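Local coordinates for protein probable tRNA pseudouridine synthase D (Methanosarcina mazei, PDB 1Z2Z) that probably isomerises uridine to pseudouridine at position 13 of transfer RNA, as a member of the TruD pseudouridine synthase family, at residues S69-V74 against I108-I113. Numbering follows the deposited sequence.
Sequences SRILQV and IHLKDI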
loop_
_atom_site.group_PDB
_atom_site.type_symbol
_atom_site.label_atom_id
_atom_site.label_comp_id
_atom_site.label_asym_id
_atom_site.label_seq_id
_atom_site.Cartn_x
_atom_site.Cartn_y
_atom_site.Cartn_z
ATOM N N SER A 69 3.323 -23.723 -15.314
ATOM C CA SER A 69 3.871 -24.871 -14.610
ATOM C C SER A 69 3.274 -26.180 -15.133
ATOM O O SER A 69 3.939 -27.207 -15.104
ATOM C CB SER A 69 3.671 -24.762 -13.095
ATOM O OG SER A 69 2.442 -25.313 -12.685
ATOM N N ARG A 70 2.041 -26.147 -15.634
ATOM C CA ARG A 70 1.424 -27.355 -16.158
ATOM C C ARG A 70 2.009 -27.733 -17.523
ATOM O O ARG A 70 2.218 -28.900 -17.815
ATOM C CB ARG A 70 -0.080 -27.166 -16.274
ATOM C CG ARG A 70 -0.855 -27.414 -14.994
ATOM C CD ARG A 70 -2.193 -26.682 -15.074
ATOM N NE ARG A 70 -3.115 -27.033 -13.999
ATOM C CZ ARG A 70 -4.218 -26.355 -13.720
ATOM N NH1 ARG A 70 -4.537 -25.279 -14.437
ATOM N NH2 ARG A 70 -5.001 -26.760 -12.724
ATOM N N ILE A 71 2.295 -26.728 -18.334
ATOM C CA ILE A 71 2.847 -26.900 -19.667
ATOM C C ILE A 71 4.300 -27.357 -19.640
ATOM O O ILE A 71 4.765 -28.082 -20.537
ATOM C CB ILE A 71 2.770 -25.558 -20.430
ATOM C CG1 ILE A 71 1.300 -25.164 -20.567
ATOM C CG2 ILE A 71 3.506 -25.643 -21.751
ATOM C CD1 ILE A 71 1.099 -23.831 -21.158
ATOM N N LEU A 72 5.037 -26.902 -18.634
ATOM C CA LEU A 72 6.439 -27.275 -18.505
ATOM C C LEU A 72 6.617 -28.394 -17.466
ATOM O O LEU A 72 7.730 -28.856 -17.248
ATOM C CB LEU A 72 7.274 -26.050 -18.107
ATOM C CG LEU A 72 7.256 -24.800 -18.985
ATOM C CD1 LEU A 72 7.745 -23.620 -18.159
ATOM C CD2 LEU A 72 8.117 -24.990 -20.220
ATOM N N GLN A 73 5.525 -28.831 -16.840
ATOM C CA GLN A 73 5.582 -29.892 -15.833
ATOM C C GLN A 73 6.713 -29.667 -14.833
ATOM O O GLN A 73 7.671 -30.439 -14.787
ATOM C CB GLN A 73 5.780 -31.268 -16.475
ATOM C CG GLN A 73 4.702 -31.687 -17.441
ATOM C CD GLN A 73 3.392 -32.006 -16.784
ATOM O OE1 GLN A 73 3.251 -33.029 -16.131
ATOM N NE2 GLN A 73 2.418 -31.133 -16.958
ATOM N N VAL A 74 6.601 -28.588 -14.068
ATOM C CA VAL A 74 7.547 -28.217 -13.030
ATOM C C VAL A 74 6.680 -27.631 -11.928
ATOM O O VAL A 74 5.502 -27.304 -12.153
ATOM C CB VAL A 74 8.525 -27.131 -13.487
ATOM C CG1 VAL A 74 9.329 -27.625 -14.653
ATOM C CG2 VAL A 74 7.772 -25.853 -13.828
ATOM N N ILE A 108 5.214 -21.608 -27.051
ATOM C CA ILE A 108 4.078 -21.415 -26.150
ATOM C C ILE A 108 3.359 -20.164 -26.622
ATOM O O ILE A 108 3.950 -19.082 -26.700
ATOM C CB ILE A 108 4.542 -21.192 -24.698
ATOM C CG1 ILE A 108 5.287 -22.423 -24.189
ATOM C CG2 ILE A 108 3.356 -20.901 -23.809
ATOM C CD1 ILE A 108 5.804 -22.272 -22.779
ATOM N N HIS A 109 2.085 -20.314 -26.948
ATOM C CA HIS A 109 1.283 -19.194 -27.426
ATOM C C HIS A 109 -0.024 -19.183 -26.665
ATOM O O HIS A 109 -0.990 -19.821 -27.075
ATOM C CB HIS A 109 1.005 -19.342 -28.924
ATOM C CG HIS A 109 2.246 -19.427 -29.756
ATOM N ND1 HIS A 109 3.051 -18.333 -30.009
ATOM C CD2 HIS A 109 2.854 -20.484 -30.346
ATOM C CE1 HIS A 109 4.098 -18.715 -30.716
ATOM N NE2 HIS A 109 4.005 -20.015 -30.936
ATOM N N LEU A 110 -0.042 -18.476 -25.540
ATOM C CA LEU A 110 -1.246 -18.381 -24.739
ATOM C C LEU A 110 -2.006 -17.126 -25.138
ATOM O O LEU A 110 -1.426 -16.199 -25.694
ATOM C CB LEU A 110 -0.885 -18.357 -23.264
ATOM C CG LEU A 110 -0.578 -19.768 -22.750
ATOM C CD1 LEU A 110 0.281 -19.693 -21.492
ATOM C CD2 LEU A 110 -1.892 -20.497 -22.481
ATOM N N LYS A 111 -3.307 -17.104 -24.880
ATOM C CA LYS A 111 -4.102 -15.959 -25.257
ATOM C C LYS A 111 -3.897 -14.785 -24.305
ATOM O O LYS A 111 -4.099 -14.904 -23.096
ATOM C CB LYS A 111 -5.586 -16.330 -25.319
ATOM C CG LYS A 111 -6.454 -15.282 -26.014
ATOM C CD LYS A 111 -7.938 -15.545 -25.807
ATOM C CE LYS A 111 -8.816 -14.418 -26.363
ATOM N NZ LYS A 111 -8.784 -13.143 -25.575
ATOM N N ASP A 112 -3.497 -13.653 -24.872
ATOM C CA ASP A 112 -3.258 -12.435 -24.114
ATOM C C ASP A 112 -2.015 -12.569 -23.238
ATOM O O ASP A 112 -1.954 -12.058 -22.120
ATOM C CB ASP A 112 -4.493 -12.071 -23.271
ATOM C CG ASP A 112 -5.625 -11.451 -24.111
ATOM O OD1 ASP A 112 -5.355 -11.002 -25.254
ATOM O OD2 ASP A 112 -6.781 -11.395 -23.621
ATOM N N ILE A 113 -1.016 -13.252 -23.775
ATOM C CA ILE A 113 0.232 -13.461 -23.078
ATOM C C ILE A 113 1.301 -13.415 -24.124
ATOM O O ILE A 113 1.149 -13.977 -25.200
ATOM C CB ILE A 113 0.272 -14.827 -22.408
ATOM C CG1 ILE A 113 -0.786 -14.876 -21.305
ATOM C CG2 ILE A 113 1.677 -15.117 -21.888
ATOM C CD1 ILE A 113 -0.498 -13.965 -20.128
#
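Ile71, in the last turn of helix 61-72, and Ile108, in the irregular connection between helix 102-105 and strand 113-121, make the closest backbone approach, with 8.6 Å between Ile71 CA and Ile108 CA. This is a helix-end-to-loop contact at the periphery of the TruD fold, and the centre of the contact lies about 30 Å from the centre of the chain; it joins a helix to the loop that feeds an edge of the mixed sheet. A Schellman motif closes the helix: Gln73 has positive phi (46°), Val74 N bonds to Ser69 O at 3.2 Å, and a weak bond runs from Gln73 N to Arg70 O.

No hydrogen bond crosses the interface; all three contacts within 4.5 Å are between methyl groups. Ile71 offers two branches to different partners. Its CG2 meets Ile108 CD1 at 4.2 Å, while CD1, carried outward by an extended side chain (chi2 174°), reaches Leu110 CD1, also at 4.2 Å. Ile108 is likewise extended (chi2 179°), and this carries its terminal methyl out to the helix end, where it faces both Ile71 CG2 and Leu72 CD2. Only 140 Å² is buried in all, and none of the four touching residues is fully buried, which marks a small surface patch.

Leu110 also touches Thr67 and Leu68, and Ile113 touches Leu64, so the chain from the loop into the start of strand 113-121 runs back along helix 61-72. A type II turn from Leu110 ends at Ile113, the first residue of that strand; Lys111 O within it accepts a hydrogen bond from Trp59 NE1. Leu72, which also leans on Thr100, makes the longest of the three cross-contacts: its CD2 lies 4.4 Å from Ile108 CD1.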